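Local coordinates for protein methylthioribose-1-phosphate isomerase (Saccharomyces cerevisiae, PDB 1W2W) that catalyses the interconversion of methylthioribose-1-phosphate and methylthioribulose-1-phosphate in the methionine salvage pathway, at residues L148-N151 and M152-G155; Y137-V140 and C141-D145; I180-G184 and S185-S189. All blocks are in the same frame, centred on the assembly; numbering follows the deposited sequence.

Interaction 1 (L148-N151 and M152-G155); sequences LANN and MKMG
Met154 N donates to Asn150 O at 2.8 Å, a nearly straight bond (169° at the hydrogen). It belongs to the i to i+4 ladder of an α-helix, the long helix 129-168, and the amides of Met152, Lys153 and Gly155 continue the ladder to the carbonyls of Leu148, Ala149 and Asn151. Asn150 O also meets the end of the Met154 side chain. CG of this selenomethionine sits between its own backbone N and carbonyl carbon (chi1 84°), and a second bend at chi3 carries the methyl back along the helix. Met154 CE thus comes within 3.5 Å of Asn150 O and lies alongside Asn151, whose side chain points the same way. The side-chain ND2 of Asn151 donates to Gly190 O of the loop packed against the helix, and weakly to Asp147 OD2 one turn back on the helix itself. A second selenomethionine, Met152, lies along another flank: its CG is 3.4 Å from Leu148 O, and the bend at chi3 brings CE to 3.9 Å from Ala149 CA. Lys153 runs side by side with Asn150, and both pack on acidic side chains of another protein chain, so this flank is part of an interface. Closing the buried flank, Met154 CE stands 3.5 Å from Asn151 OD1.

Interaction 2 (Y137-V140 and C141-D145); sequences YNYV and CELID
The sulfur of Cys141 rides over one face of the Tyr137 ring, a sulfur-aromatic contact made one helical turn apart. SG lies 3.8 Å from the centroid of the Tyr137 ring and only 20° off its normal, displaced toward the hydroxyl end, where CZ of Tyr137 is the nearest ring atom at 3.6 Å from Cys141 SG. The two first torsions bring this about: the tyrosine has CG anti to its own N (chi1 175°), whereas the cysteine sulfur is anti to its carbonyl carbon (chi1 -72°) and leans back toward the preceding turn. Beyond the ring, Tyr137 OH is hydrogen-bonded to Arg10 O, which fixes the far end of the side chain on the N-terminal segment.

Both residues belong to the α-helix 129-168, and the same i to i+4 spacing pairs Tyr139 with Leu143 on a different flank. There the leucine crosses the phenol at a slant. Its CB stands over one face near the rim, CD2 approaches Tyr139 CE2 at 4.2 Å, and CD1 comes to 3.9 Å from Tyr139 OH. That hydroxyl is hydrogen-bonded to Ser115 OG, while the ring packs on helix 111-124 through Glu118, Ile119 and Ile122. Between these two flanks Val140 faces Leu62 and Leu65 of helix 53-73 and Phe8 of strand 6-9. Val140 O accepts Ile144 N at 3.0 Å, and Ile144 CG1 also packs on that oxygen, at 3.3 Å from Val140 O. On the exposed side the Glu142 chain runs extended back along the helix, and its CG rests 3.3 Å from Asn138 O.

Interaction 3 (I180-G184 and S185-S189); sequences ICNTG and SLATS
After strand 174-179 the backbone runs without regular structure to Gly184 and then folds into a type I β-turn over Ser185 and Leu186, closed by the bond from Ala187 N to Gly184 O at 3.1 Å. Gly184 O is gripped twice: the hydroxyl of Thr188 donates to it as well, with OG1 2.9 Å from Gly184 O. The two donors come from opposite faces of the carbonyl plane, the amide far above it and the hydroxyl at a shallower tilt of 37°. Thr188 can reach the oxygen because OG1 sits between its own N and carbonyl carbon (chi1 69°), and the same OG1 also pairs with Gly190 N. With an alanine here this hydroxyl is gone, and Gly184 O would probably keep just the turn amide while Gly190 N would be left without its mate.

The Asn182 side chain crosses that of Leu186 at a slant. Its OD1 rests 3.4 Å from Leu186 CB and 3.5 Å from Ala187 CB, and Ala187 CB also presses on Asn182 O at 3.2 Å. Asn182 ND2 donates to an acidic side chain of another protein chain, and the amides of Ser185 and Leu186 likewise bond acidic side-chain oxygen there. Cys181 is predicted to stabilise the transition state, and Asn182 N points a weak hydrogen bond at its SG. Cys181 N and O are also hydrogen-bonded to polar side chains of the other chain, so the predicted site is positioned partly across the interface.

This chain is the N-terminal part of the isomerase. Along it interaction 2 comes first, then interaction 1, then interaction 3. The first two are successive parts of the long helix 129-168, their centres about 15 Å apart, while interaction 3 belongs to the loop between strand 174-179 and helix 194-210. The centre of interaction 3 is about 13 Å from that of interaction 1. Interactions 2 and 3 have centres about 19 Å apart. Ser189 sits at the junction, with OG 3.0 Å from Leu148 N and 3.5 Å from Ile144 O. At 137-145 the long helix packs on strand 6-9 and helices 53-73 and 111-124; farther on it backs the predicted catalytic cysteine's loop, which meets another chain.

Interaction 1 (L148-N151 and M152-G155)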
ATOM      1  N   LEU A 148      23.694   6.813 -18.451  1.00 11.79           N
ATOM      2  CA  LEU A 148      24.040   5.401 -18.300  1.00 13.38           C
ATOM      3  C   LEU A 148      25.391   5.221 -17.607  1.00 12.78           C
ATOM      4  O   LEU A 148      25.524   4.407 -16.690  1.00 12.34           O
ATOM      5  CB  LEU A 148      24.063   4.719 -19.674  1.00 13.38           C
ATOM      6  CG  LEU A 148      24.520   3.262 -19.719  1.00 16.36           C
ATOM      7  CD1 LEU A 148      23.560   2.390 -18.895  1.00 17.60           C
ATOM      8  CD2 LEU A 148      24.530   2.811 -21.170  1.00 18.09           C
ATOM      9  N   ALA A 149      26.396   5.975 -18.044  1.00 11.81           N
ATOM     10  CA  ALA A 149      27.721   5.840 -17.457  1.00 11.64           C
ATOM     11  C   ALA A 149      27.690   6.254 -15.984  1.00 11.89           C
ATOM     12  O   ALA A 149      28.339   5.623 -15.144  1.00 13.29           O
ATOM     13  CB  ALA A 149      28.735   6.691 -18.202  1.00 12.69           C
ATOM     14  N   ASN A 150      26.944   7.315 -15.687  1.00 10.62           N
ATOM     15  CA  ASN A 150      26.878   7.815 -14.321  1.00 11.45           C
ATOM     16  C   ASN A 150      26.048   6.869 -13.448  1.00 10.47           C
ATOM     17  O   ASN A 150      26.317   6.727 -12.258  1.00 10.62           O
ATOM     18  CB  ASN A 150      26.320   9.247 -14.274  1.00 10.12           C
ATOM     19  CG  ASN A 150      27.300  10.280 -14.810  1.00 11.27           C
ATOM     20  OD1 ASN A 150      28.504  10.033 -14.856  1.00 11.51           O
ATOM     21  ND2 ASN A 150      26.786  11.441 -15.222  1.00 13.47           N
ATOM     22  N   ASN A 151      25.034   6.226 -14.023  1.00 11.50           N
ATOM     23  CA  ASN A 151      24.286   5.233 -13.261  1.00 11.31           C
ATOM     24  C   ASN A 151      25.209   4.098 -12.836  1.00 11.52           C
ATOM     25  O   ASN A 151      25.159   3.618 -11.697  1.00 11.48           O
ATOM     26  CB  ASN A 151      23.142   4.664 -14.095  1.00 11.39           C
ATOM     27  CG  ASN A 151      22.020   5.670 -14.278  1.00 10.67           C
ATOM     28  OD1 ASN A 151      21.949   6.681 -13.567  1.00 10.39           O
ATOM     29  ND2 ASN A 151      21.133   5.395 -15.227  1.00 10.16           N
HETATM   30  N   MSE A 152      26.058   3.659 -13.752  1.00 11.90           N
HETATM   31  CA  MSE A 152      27.005   2.609 -13.375  1.00 13.39           C
HETATM   32  C   MSE A 152      28.000   3.087 -12.328  1.00 13.93           C
HETATM   33  O   MSE A 152      28.282   2.378 -11.358  1.00 13.86           O
HETATM   34  CB  MSE A 152      27.688   2.049 -14.615  1.00 14.48           C
HETATM   35  CG  MSE A 152      26.652   1.403 -15.509  1.00 20.04           C
HETATM   36 SE   MSE A 152      27.458   0.546 -17.070  1.00 34.43          SE
HETATM   37  CE  MSE A 152      28.393   2.021 -17.863  1.00 32.27           C
ATOM     38  N   LYS A 153      28.530   4.291 -12.509  1.00 13.56           N
ATOM     39  CA  LYS A 153      29.429   4.878 -11.516  1.00 13.75           C
ATOM     40  C   LYS A 153      28.797   4.976 -10.126  1.00 14.26           C
ATOM     41  O   LYS A 153      29.401   4.544  -9.143  1.00 14.31           O
ATOM     42  CB  LYS A 153      29.890   6.275 -11.942  1.00 15.33           C
ATOM     43  CG  LYS A 153      31.103   6.303 -12.863  1.00 20.95           C
ATOM     44  CD  LYS A 153      31.427   7.735 -13.300  1.00 24.85           C
ATOM     45  CE  LYS A 153      32.001   8.549 -12.140  1.00 28.93           C
ATOM     46  NZ  LYS A 153      33.345   9.143 -12.430  1.00 31.27           N
HETATM   47  N   MSE A 154      27.599   5.548 -10.039  1.00 12.14           N
HETATM   48  CA  MSE A 154      26.953   5.734  -8.739  1.00 11.46           C
HETATM   49  C   MSE A 154      26.556   4.390  -8.133  1.00 11.43           C
HETATM   50  O   MSE A 154      26.565   4.202  -6.909  1.00 11.53           O
HETATM   51  CB  MSE A 154      25.758   6.700  -8.829  1.00 12.44           C
HETATM   52  CG  MSE A 154      24.425   6.134  -9.267  1.00 13.12           C
HETATM   53 SE   MSE A 154      23.171   7.647  -9.275  1.00 17.35          SE
HETATM   54  CE  MSE A 154      23.575   8.444 -11.052  1.00 14.73           C
ATOM     55  N   GLY A 155      26.196   3.451  -8.998  1.00 10.05           N
ATOM     56  CA  GLY A 155      25.861   2.116  -8.532  1.00 10.62           C
ATOM     57  C   GLY A 155      27.064   1.521  -7.827  1.00 10.84           C
ATOM     58  O   GLY A 155      26.961   1.024  -6.708  1.00 10.21           O
TER

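Interaction 2 (Y137-V140 and C141-D145)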
ATOM      1  N   TYR A 137      21.133  17.140 -31.260  1.00 14.66           N
ATOM      2  CA  TYR A 137      21.485  15.732 -31.408  1.00 14.27           C
ATOM      3  C   TYR A 137      22.672  15.393 -30.508  1.00 14.78           C
ATOM      4  O   TYR A 137      22.651  14.400 -29.768  1.00 15.04           O
ATOM      5  CB  TYR A 137      21.877  15.404 -32.854  1.00 14.87           C
ATOM      6  CG  TYR A 137      22.376  13.979 -33.025  1.00 13.38           C
ATOM      7  CD1 TYR A 137      21.483  12.912 -33.099  1.00 14.67           C
ATOM      8  CD2 TYR A 137      23.739  13.701 -33.114  1.00 13.37           C
ATOM      9  CE1 TYR A 137      21.942  11.599 -33.255  1.00 14.17           C
ATOM     10  CE2 TYR A 137      24.193  12.405 -33.270  1.00 15.14           C
ATOM     11  CZ  TYR A 137      23.295  11.364 -33.339  1.00 14.67           C
ATOM     12  OH  TYR A 137      23.759  10.074 -33.499  1.00 15.82           O
ATOM     13  N   ASN A 138      23.716  16.215 -30.585  1.00 15.28           N
ATOM     14  CA  ASN A 138      24.878  16.014 -29.713  1.00 16.25           C
ATOM     15  C   ASN A 138      24.459  16.058 -28.248  1.00 16.33           C
ATOM     16  O   ASN A 138      24.919  15.243 -27.437  1.00 16.54           O
ATOM     17  CB  ASN A 138      25.975  17.044 -29.996  1.00 18.17           C
ATOM     18  CG  ASN A 138      26.662  16.791 -31.323  1.00 19.89           C
ATOM     19  OD1 ASN A 138      26.495  15.725 -31.916  1.00 24.85           O
ATOM     20  ND2 ASN A 138      27.428  17.764 -31.797  1.00 23.16           N
ATOM     21  N   TYR A 139      23.586  17.002 -27.910  1.00 14.67           N
ATOM     22  CA  TYR A 139      23.186  17.162 -26.515  1.00 15.19           C
ATOM     23  C   TYR A 139      22.469  15.917 -26.000  1.00 14.05           C
ATOM     24  O   TYR A 139      22.766  15.413 -24.899  1.00 13.48           O
ATOM     25  CB  TYR A 139      22.295  18.392 -26.290  1.00 15.20           C
ATOM     26  CG  TYR A 139      21.706  18.357 -24.895  1.00 15.03           C
ATOM     27  CD1 TYR A 139      22.482  18.695 -23.797  1.00 16.63           C
ATOM     28  CD2 TYR A 139      20.387  17.966 -24.678  1.00 15.74           C
ATOM     29  CE1 TYR A 139      21.961  18.652 -22.517  1.00 14.96           C
ATOM     30  CE2 TYR A 139      19.851  17.922 -23.389  1.00 15.57           C
ATOM     31  CZ  TYR A 139      20.652  18.263 -22.318  1.00 13.24           C
ATOM     32  OH  TYR A 139      20.178  18.242 -21.032  1.00 13.90           O
ATOM     33  N   VAL A 140      21.509  15.425 -26.778  1.00 13.28           N
ATOM     34  CA  VAL A 140      20.737  14.276 -26.309  1.00 13.62           C
ATOM     35  C   VAL A 140      21.576  13.000 -26.215  1.00 13.86           C
ATOM     36  O   VAL A 140      21.391  12.198 -25.290  1.00 13.02           O
ATOM     37  CB  VAL A 140      19.416  14.061 -27.084  1.00 13.60           C
ATOM     38  CG1 VAL A 140      18.578  15.330 -27.040  1.00 15.15           C
ATOM     39  CG2 VAL A 140      19.666  13.609 -28.519  1.00 13.82           C
ATOM     40  N   CYS A 141      22.510  12.815 -27.149  1.00 13.36           N
ATOM     41  CA  CYS A 141      23.424  11.690 -27.066  1.00 12.91           C
ATOM     42  C   CYS A 141      24.229  11.765 -25.778  1.00 14.31           C
ATOM     43  O   CYS A 141      24.411  10.752 -25.095  1.00 13.82           O
ATOM     44  CB  CYS A 141      24.359  11.636 -28.277  1.00 13.49           C
ATOM     45  SG  CYS A 141      23.475  11.107 -29.771  1.00 15.24           S
ATOM     46  N   GLU A 142      24.703  12.965 -25.456  1.00 13.02           N
ATOM     47  CA  GLU A 142      25.525  13.156 -24.266  1.00 14.52           C
ATOM     48  C   GLU A 142      24.709  12.962 -22.996  1.00 13.98           C
ATOM     49  O   GLU A 142      25.174  12.299 -22.067  1.00 13.38           O
ATOM     50  CB  GLU A 142      26.184  14.530 -24.273  1.00 16.41           C
ATOM     51  CG  GLU A 142      27.339  14.597 -25.262  1.00 20.92           C
ATOM     52  CD  GLU A 142      27.662  16.017 -25.671  1.00 26.22           C
ATOM     53  OE1 GLU A 142      27.415  16.935 -24.856  1.00 28.31           O
ATOM     54  OE2 GLU A 142      28.159  16.198 -26.809  1.00 29.09           O
ATOM     55  N   LEU A 143      23.501  13.525 -22.970  1.00 13.16           N
ATOM     56  CA  LEU A 143      22.586  13.352 -21.836  1.00 12.33           C
ATOM     57  C   LEU A 143      22.367  11.860 -21.560  1.00 13.26           C
ATOM     58  O   LEU A 143      22.487  11.383 -20.418  1.00 11.16           O
ATOM     59  CB  LEU A 143      21.252  14.068 -22.112  1.00 12.95           C
ATOM     60  CG  LEU A 143      20.117  13.856 -21.096  1.00 11.22           C
ATOM     61  CD1 LEU A 143      20.417  14.579 -19.785  1.00 12.00           C
ATOM     62  CD2 LEU A 143      18.756  14.259 -21.669  1.00 12.97           C
ATOM     63  N   ILE A 144      22.050  11.116 -22.615  1.00 12.21           N
ATOM     64  CA  ILE A 144      21.766   9.697 -22.483  1.00 12.63           C
ATOM     65  C   ILE A 144      23.042   8.927 -22.118  1.00 11.97           C
ATOM     66  O   ILE A 144      23.048   8.103 -21.201  1.00 11.80           O
ATOM     67  CB  ILE A 144      21.107   9.164 -23.786  1.00 12.23           C
ATOM     68  CG1 ILE A 144      19.681   9.726 -23.920  1.00 12.52           C
ATOM     69  CG2 ILE A 144      21.087   7.628 -23.807  1.00 13.81           C
ATOM     70  CD1 ILE A 144      19.086   9.633 -25.317  1.00 14.14           C
ATOM     71  N   ASP A 145      24.137   9.173 -22.826  1.00 12.50           N
ATOM     72  CA  ASP A 145      25.313   8.340 -22.593  1.00 12.73           C
ATOM     73  C   ASP A 145      25.906   8.604 -21.208  1.00 13.41           C
ATOM     74  O   ASP A 145      26.369   7.678 -20.528  1.00 11.95           O
ATOM     75  CB  ASP A 145      26.368   8.580 -23.673  1.00 13.37           C
ATOM     76  CG  ASP A 145      25.938   8.052 -25.026  1.00 14.83           C
ATOM     77  OD1 ASP A 145      24.934   7.303 -25.095  1.00 15.04           O
ATOM     78  OD2 ASP A 145      26.559   8.334 -26.075  1.00 15.56           O
TER

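Interaction 3 (I180-G184 and S185-S189)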
ATOM      1  N   ILE A 180      12.219   1.378  -2.920  1.00  9.92           N
ATOM      2  CA  ILE A 180      10.872   1.896  -3.165  1.00 10.02           C
ATOM      3  C   ILE A 180      10.826   2.402  -4.600  1.00  9.85           C
ATOM      4  O   ILE A 180      11.856   2.798  -5.164  1.00 11.18           O
ATOM      5  CB  ILE A 180      10.552   3.062  -2.181  1.00  9.41           C
ATOM      6  CG1 ILE A 180       9.061   3.450  -2.213  1.00  9.62           C
ATOM      7  CG2 ILE A 180      11.460   4.271  -2.450  1.00  8.04           C
ATOM      8  CD1 ILE A 180       8.673   4.482  -1.121  1.00 11.58           C
ATOM      9  N   CYS A 181       9.629   2.377  -5.178  1.00  9.76           N
ATOM     10  CA  CYS A 181       9.376   2.932  -6.509  1.00  9.38           C
ATOM     11  C   CYS A 181      10.115   2.117  -7.571  1.00  9.01           C
ATOM     12  O   CYS A 181      10.403   0.928  -7.368  1.00  9.13           O
ATOM     13  CB  CYS A 181       9.762   4.414  -6.596  1.00  8.02           C
ATOM     14  SG  CYS A 181       8.836   5.328  -7.875  1.00 15.56           S
ATOM     15  N   ASN A 182      10.404   2.765  -8.695  1.00  8.68           N
ATOM     16  CA  ASN A 182      11.212   2.147  -9.735  1.00  9.21           C
ATOM     17  C   ASN A 182      12.324   3.108 -10.143  1.00  9.52           C
ATOM     18  O   ASN A 182      12.069   4.248 -10.562  1.00  8.54           O
ATOM     19  CB  ASN A 182      10.376   1.712 -10.951  1.00  9.64           C
ATOM     20  CG  ASN A 182      11.255   1.204 -12.091  1.00 11.15           C
ATOM     21  OD1 ASN A 182      11.570   1.947 -13.030  1.00  9.33           O
ATOM     22  ND2 ASN A 182      11.690  -0.047 -11.995  1.00  8.77           N
ATOM     23  N   THR A 183      13.556   2.632 -10.012  1.00  8.85           N
ATOM     24  CA  THR A 183      14.723   3.454 -10.302  1.00 10.49           C
ATOM     25  C   THR A 183      15.696   2.711 -11.210  1.00 10.29           C
ATOM     26  O   THR A 183      16.901   2.983 -11.187  1.00 10.64           O
ATOM     27  CB  THR A 183      15.439   3.846  -9.007  1.00 10.24           C
ATOM     28  OG1 THR A 183      15.800   2.659  -8.284  1.00 10.67           O
ATOM     29  CG2 THR A 183      14.490   4.619  -8.083  1.00 10.97           C
ATOM     30  N   GLY A 184      15.177   1.783 -12.009  1.00  9.46           N
ATOM     31  CA  GLY A 184      16.042   0.905 -12.782  1.00  9.44           C
ATOM     32  C   GLY A 184      16.189   1.360 -14.227  1.00 10.12           C
ATOM     33  O   GLY A 184      16.192   2.551 -14.525  1.00  9.64           O
ATOM     34  N   SER A 185      16.311   0.395 -15.129  1.00  9.75           N
ATOM     35  CA  SER A 185      16.384   0.708 -16.553  1.00 10.93           C
ATOM     36  C   SER A 185      15.068   1.293 -17.043  1.00 11.63           C
ATOM     37  O   SER A 185      15.047   2.029 -18.030  1.00 12.16           O
ATOM     38  CB  SER A 185      16.745  -0.553 -17.338  1.00 11.08           C
ATOM     39  OG  SER A 185      17.998  -1.048 -16.889  1.00 10.55           O
ATOM     40  N   LEU A 186      13.971   0.989 -16.350  1.00 11.59           N
ATOM     41  CA  LEU A 186      12.694   1.574 -16.741  1.00 11.45           C
ATOM     42  C   LEU A 186      12.518   3.044 -16.373  1.00 11.60           C
ATOM     43  O   LEU A 186      11.600   3.695 -16.878  1.00 12.36           O
ATOM     44  CB  LEU A 186      11.511   0.730 -16.245  1.00 12.24           C
ATOM     45  CG  LEU A 186      11.396  -0.651 -16.902  1.00 11.74           C
ATOM     46  CD1 LEU A 186      10.491  -1.574 -16.076  1.00 10.56           C
ATOM     47  CD2 LEU A 186      10.868  -0.527 -18.339  1.00 10.23           C
ATOM     48  N   ALA A 187      13.383   3.552 -15.492  1.00  9.92           N
ATOM     49  CA  ALA A 187      13.274   4.931 -15.004  1.00  9.61           C
ATOM     50  C   ALA A 187      14.351   5.847 -15.573  1.00  9.90           C
ATOM     51  O   ALA A 187      14.379   7.036 -15.255  1.00  9.47           O
ATOM     52  CB  ALA A 187      13.320   4.954 -13.471  1.00  9.26           C
ATOM     53  N   THR A 188      15.230   5.294 -16.405  1.00  9.62           N
ATOM     54  CA  THR A 188      16.483   5.967 -16.768  1.00 11.12           C
ATOM     55  C   THR A 188      16.908   5.540 -18.174  1.00 10.94           C
ATOM     56  O   THR A 188      16.134   4.931 -18.905  1.00 12.11           O
ATOM     57  CB  THR A 188      17.638   5.653 -15.771  1.00 10.26           C
ATOM     58  OG1 THR A 188      18.051   4.276 -15.877  1.00 11.37           O
ATOM     59  CG2 THR A 188      17.234   5.854 -14.310  1.00 11.63           C
ATOM     60  N   SER A 189      18.148   5.839 -18.555  1.00 11.73           N
ATOM     61  CA  SER A 189      18.659   5.371 -19.835  1.00 12.96           C
ATOM     62  C   SER A 189      19.080   3.904 -19.720  1.00 12.88           C
ATOM     63  O   SER A 189      19.452   3.280 -20.729  1.00 13.60           O
ATOM     64  CB  SER A 189      19.860   6.225 -20.277  1.00 12.64           C
ATOM     65  OG  SER A 189      20.950   6.015 -19.387  1.00 13.51           O
TER